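PDB 2E6X: DUF3248 domain-containing protein from Thermus thermophilus, which is of unknown function, a small alpha/beta protein of the DUF3248 family found here as an assembly of two chains. Local coordinates for residues G10-G18 / R29-R40. Numbering follows the deposited sequence.
Sequences GQHLVWRMG and RVGLASATPRFR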
loop_
_atom_site.group_PDB
_atom_site.type_symbol
_atom_site.label_atom_id
_atom_site.label_comp_id
_atom_site.label_asym_id
_atom_site.label_seq_id
_atom_site.Cartn_x
_atom_site.Cartn_y
_atom_site.Cartn_z
ATOM N N GLY A 10 -1.590 -18.190 -7.194
ATOM C CA GLY A 10 -0.959 -17.715 -8.408
ATOM C C GLY A 10 -1.277 -16.237 -8.649
ATOM O O GLY A 10 -1.007 -15.723 -9.726
ATOM N N GLN A 11 -1.845 -15.551 -7.653
ATOM C CA GLN A 11 -2.194 -14.133 -7.787
ATOM C C GLN A 11 -1.088 -13.265 -7.185
ATOM O O GLN A 11 -0.420 -13.647 -6.209
ATOM C CB GLN A 11 -3.531 -13.821 -7.074
ATOM C CG GLN A 11 -4.776 -14.378 -7.780
ATOM C CD GLN A 11 -6.077 -14.256 -6.959
ATOM O OE1 GLN A 11 -7.167 -14.316 -7.511
ATOM N NE2 GLN A 11 -5.954 -14.097 -5.646
ATOM N N HIS A 12 -0.866 -12.116 -7.796
ATOM C CA HIS A 12 0.143 -11.205 -7.303
ATOM C C HIS A 12 -0.452 -9.842 -7.504
ATOM O O HIS A 12 -1.120 -9.605 -8.510
ATOM C CB HIS A 12 1.448 -11.345 -8.088
ATOM C CG HIS A 12 2.102 -12.692 -7.944
ATOM N ND1 HIS A 12 1.775 -13.775 -8.738
ATOM C CD2 HIS A 12 3.035 -13.139 -7.066
ATOM C CE1 HIS A 12 2.473 -14.829 -8.351
ATOM N NE2 HIS A 12 3.243 -14.470 -7.339
ATOM N N LEU A 13 -0.244 -8.969 -6.527
ATOM C CA LEU A 13 -0.748 -7.594 -6.560
ATOM C C LEU A 13 0.395 -6.650 -6.925
ATOM O O LEU A 13 1.534 -6.857 -6.504
ATOM C CB LEU A 13 -1.290 -7.211 -5.178
ATOM C CG LEU A 13 -2.421 -8.066 -4.616
ATOM C CD1 LEU A 13 -2.794 -7.518 -3.267
ATOM C CD2 LEU A 13 -3.628 -8.029 -5.542
ATOM N N VAL A 14 0.093 -5.625 -7.710
ATOM C CA VAL A 14 1.103 -4.655 -8.107
ATOM C C VAL A 14 0.865 -3.421 -7.265
ATOM O O VAL A 14 -0.282 -3.001 -7.085
ATOM C CB VAL A 14 0.977 -4.259 -9.582
ATOM C CG1 VAL A 14 2.203 -3.428 -10.016
ATOM C CG2 VAL A 14 0.825 -5.513 -10.434
ATOM N N TRP A 15 1.947 -2.868 -6.736
ATOM C CA TRP A 15 1.893 -1.675 -5.910
ATOM C C TRP A 15 2.762 -0.564 -6.475
ATOM O O TRP A 15 3.903 -0.815 -6.885
ATOM C CB TRP A 15 2.398 -1.962 -4.499
ATOM C CG TRP A 15 1.546 -2.882 -3.728
ATOM C CD1 TRP A 15 1.615 -4.252 -3.707
ATOM C CD2 TRP A 15 0.443 -2.521 -2.897
ATOM N NE1 TRP A 15 0.615 -4.760 -2.912
ATOM C CE2 TRP A 15 -0.119 -3.720 -2.405
ATOM C CE3 TRP A 15 -0.132 -1.300 -2.522
ATOM C CZ2 TRP A 15 -1.225 -3.731 -1.553
ATOM C CZ3 TRP A 15 -1.241 -1.317 -1.670
ATOM C CH2 TRP A 15 -1.772 -2.526 -1.199
ATOM N N ARG A 16 2.219 0.662 -6.500
ATOM C CA ARG A 16 2.952 1.842 -6.955
ATOM C C ARG A 16 2.528 2.980 -6.044
ATOM O O ARG A 16 1.372 3.042 -5.604
ATOM C CB ARG A 16 2.605 2.217 -8.403
ATOM C CG ARG A 16 3.026 1.182 -9.486
ATOM C CD ARG A 16 4.539 1.080 -9.656
ATOM N NE ARG A 16 4.872 0.198 -10.783
ATOM C CZ ARG A 16 5.038 -1.120 -10.691
ATOM N NH1 ARG A 16 4.925 -1.726 -9.512
ATOM N NH2 ARG A 16 5.284 -1.832 -11.793
HETATM N N MSE A 17 3.445 3.890 -5.749
HETATM C CA MSE A 17 3.086 5.009 -4.893
HETATM C C MSE A 17 3.902 6.232 -5.215
HETATM O O MSE A 17 4.948 6.138 -5.842
HETATM C CB MSE A 17 3.317 4.641 -3.455
HETATM C CG MSE A 17 4.708 4.142 -3.280
HETATM SE SE MSE A 17 4.855 3.360 -1.602
HETATM C CE MSE A 17 4.022 4.740 -0.508
ATOM N N GLY A 18 3.415 7.373 -4.734
ATOM C CA GLY A 18 4.085 8.632 -4.969
ATOM C C GLY A 18 3.106 9.757 -4.682
ATOM O O GLY A 18 1.900 9.543 -4.417
ATOM N N ARG A 29 -1.379 3.108 -5.461
ATOM C CA ARG A 29 -2.185 2.441 -6.476
ATOM C C ARG A 29 -1.951 0.949 -6.346
ATOM O O ARG A 29 -0.801 0.514 -6.192
ATOM C CB ARG A 29 -1.819 2.922 -7.887
ATOM C CG ARG A 29 -2.142 4.359 -8.083
ATOM C CD ARG A 29 -1.623 4.862 -9.407
ATOM N NE ARG A 29 -2.116 6.223 -9.638
ATOM C CZ ARG A 29 -1.643 7.025 -10.573
ATOM N NH1 ARG A 29 -0.659 6.592 -11.370
ATOM N NH2 ARG A 29 -2.125 8.266 -10.685
ATOM N N VAL A 30 -3.036 0.181 -6.400
ATOM C CA VAL A 30 -2.946 -1.275 -6.287
ATOM C C VAL A 30 -3.864 -2.015 -7.273
ATOM O O VAL A 30 -4.985 -1.577 -7.563
ATOM C CB VAL A 30 -3.278 -1.735 -4.850
ATOM C CG1 VAL A 30 -4.753 -1.424 -4.507
ATOM C CG2 VAL A 30 -3.031 -3.224 -4.722
ATOM N N GLY A 31 -3.384 -3.136 -7.792
ATOM C CA GLY A 31 -4.179 -3.905 -8.731
ATOM C C GLY A 31 -3.550 -5.276 -8.937
ATOM O O GLY A 31 -2.473 -5.547 -8.400
ATOM N N LEU A 32 -4.223 -6.139 -9.685
ATOM C CA LEU A 32 -3.658 -7.457 -9.975
ATOM C C LEU A 32 -2.494 -7.292 -10.923
ATOM O O LEU A 32 -2.412 -6.293 -11.647
ATOM C CB LEU A 32 -4.689 -8.361 -10.641
ATOM C CG LEU A 32 -5.792 -8.921 -9.751
ATOM C CD1 LEU A 32 -6.759 -9.701 -10.608
ATOM C CD2 LEU A 32 -5.173 -9.801 -8.660
ATOM N N ALA A 33 -1.616 -8.292 -10.959
ATOM C CA ALA A 33 -0.457 -8.249 -11.859
ATOM C C ALA A 33 -0.888 -8.072 -13.324
ATOM O O ALA A 33 -0.191 -7.444 -14.108
ATOM C CB ALA A 33 0.383 -9.529 -11.718
ATOM N N SER A 34 -2.036 -8.624 -13.690
ATOM C CA SER A 34 -2.523 -8.522 -15.057
ATOM C C SER A 34 -2.890 -7.086 -15.463
ATOM O O SER A 34 -3.063 -6.798 -16.649
ATOM C CB SER A 34 -3.722 -9.459 -15.247
ATOM O OG SER A 34 -4.696 -9.245 -14.248
ATOM N N ALA A 35 -2.998 -6.194 -14.472
ATOM C CA ALA A 35 -3.334 -4.786 -14.706
ATOM C C ALA A 35 -2.099 -3.880 -14.840
ATOM O O ALA A 35 -2.223 -2.680 -15.010
ATOM C CB ALA A 35 -4.210 -4.264 -13.566
ATOM N N THR A 36 -0.916 -4.476 -14.770
ATOM C CA THR A 36 0.319 -3.748 -14.850
ATOM C C THR A 36 0.382 -2.749 -15.993
ATOM O O THR A 36 0.741 -1.601 -15.803
ATOM C CB THR A 36 1.491 -4.725 -14.985
ATOM O OG1 THR A 36 1.513 -5.580 -13.840
ATOM C CG2 THR A 36 2.815 -3.960 -15.116
ATOM N N PRO A 37 0.070 -3.190 -17.215
ATOM C CA PRO A 37 0.111 -2.268 -18.349
ATOM C C PRO A 37 -0.634 -0.952 -18.051
ATOM O O PRO A 37 -0.157 0.112 -18.427
ATOM C CB PRO A 37 -0.569 -3.071 -19.464
ATOM C CG PRO A 37 -0.155 -4.458 -19.166
ATOM C CD PRO A 37 -0.323 -4.542 -17.644
ATOM N N ARG A 38 -1.775 -1.019 -17.357
ATOM C CA ARG A 38 -2.573 0.207 -17.078
ATOM C C ARG A 38 -1.953 1.246 -16.155
ATOM O O ARG A 38 -2.301 2.435 -16.210
ATOM C CB ARG A 38 -3.928 -0.157 -16.483
ATOM C CG ARG A 38 -4.670 -1.252 -17.218
ATOM C CD ARG A 38 -5.222 -0.778 -18.510
ATOM N NE ARG A 38 -5.802 -1.903 -19.224
ATOM C CZ ARG A 38 -6.186 -1.860 -20.492
ATOM N NH1 ARG A 38 -6.045 -0.735 -21.181
ATOM N NH2 ARG A 38 -6.720 -2.941 -21.058
ATOM N N PHE A 39 -1.057 0.811 -15.282
ATOM C CA PHE A 39 -0.455 1.741 -14.347
ATOM C C PHE A 39 0.257 2.902 -15.034
ATOM O O PHE A 39 0.060 4.059 -14.657
ATOM C CB PHE A 39 0.522 1.017 -13.389
ATOM C CG PHE A 39 -0.158 0.233 -12.277
ATOM C CD1 PHE A 39 -0.783 -0.987 -12.537
ATOM C CD2 PHE A 39 -0.119 0.696 -10.952
ATOM C CE1 PHE A 39 -1.350 -1.746 -11.501
ATOM C CE2 PHE A 39 -0.683 -0.048 -9.916
ATOM C CZ PHE A 39 -1.305 -1.276 -10.195
ATOM N N ARG A 40 1.092 2.598 -16.030
ATOM C CA ARG A 40 1.848 3.638 -16.724
ATOM C C ARG A 40 0.992 4.592 -17.524
ATOM O O ARG A 40 1.440 5.697 -17.846
ATOM C CB ARG A 40 2.898 3.027 -17.654
ATOM C CG ARG A 40 4.144 2.568 -16.941
ATOM C CD ARG A 40 3.854 1.404 -16.002
ATOM N NE ARG A 40 4.989 1.153 -15.117
ATOM C CZ ARG A 40 5.126 0.070 -14.369
ATOM N NH1 ARG A 40 4.200 -0.876 -14.394
ATOM N NH2 ARG A 40 6.194 -0.069 -13.599
HETATM O O HOH W 1 -1.926 -11.653 -10.861
#
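V14 and G31 hold each other through both of their peptide groups, V14 N giving a nearly straight bond (170°) to G31 O at 2.7 Å and G31 N returning a longer one to V14 O. R16 and R29 repeat this pattern two residues on, so 13-18 and 29-32 form the antiparallel arms of a beta hairpin. After L32 the chain turns into helix 36-41, which packs on the face bearing V14 and R16. There V14 CG1 lies over one face of the F39 ring, off toward its rim, with F39 CZ 3.8 Å from V14 CB, while V14 CG2 presses on A33 CA at 3.3 Å.

In R16, CB sits 4.0 Å from F39 CD2, and CG comes closer still, to 3.5 Å from that same CD2. A bend about CB-CG (chi2 -68°) then carries the guanidinium back along its own strand, where NH1 donates to W15 O at 3.0 Å, with the acceptor near the guanidinium plane but the donor well above the carbonyl plane. NE and NH2 face the guanidinium of R40, the two planes steeply inclined; R16 NH2 to R40 NH2 at 2.7 Å is too short for two donors, so the modelled tips are doubtful. With only a methyl here, as in alanine, F39 CD2 would probably lose the CG that lies against it and W15 O its NH1 donor.

R29, on the same face as R16, sends its guanidinium to E65 and the carbonyl of P43. On the opposite face V30 CG2 rests over W15, 3.6 Å from the centroid of the six-membered ring, a CH-pi contact; M17 of the second subunit also packs on W15. The hairpin is thus joined by backbone N-H...O hydrogen bonds, whereas the helix is held to it mainly by apolar cover of F39, with R16 NH1 tied back to its own strand at W15 O.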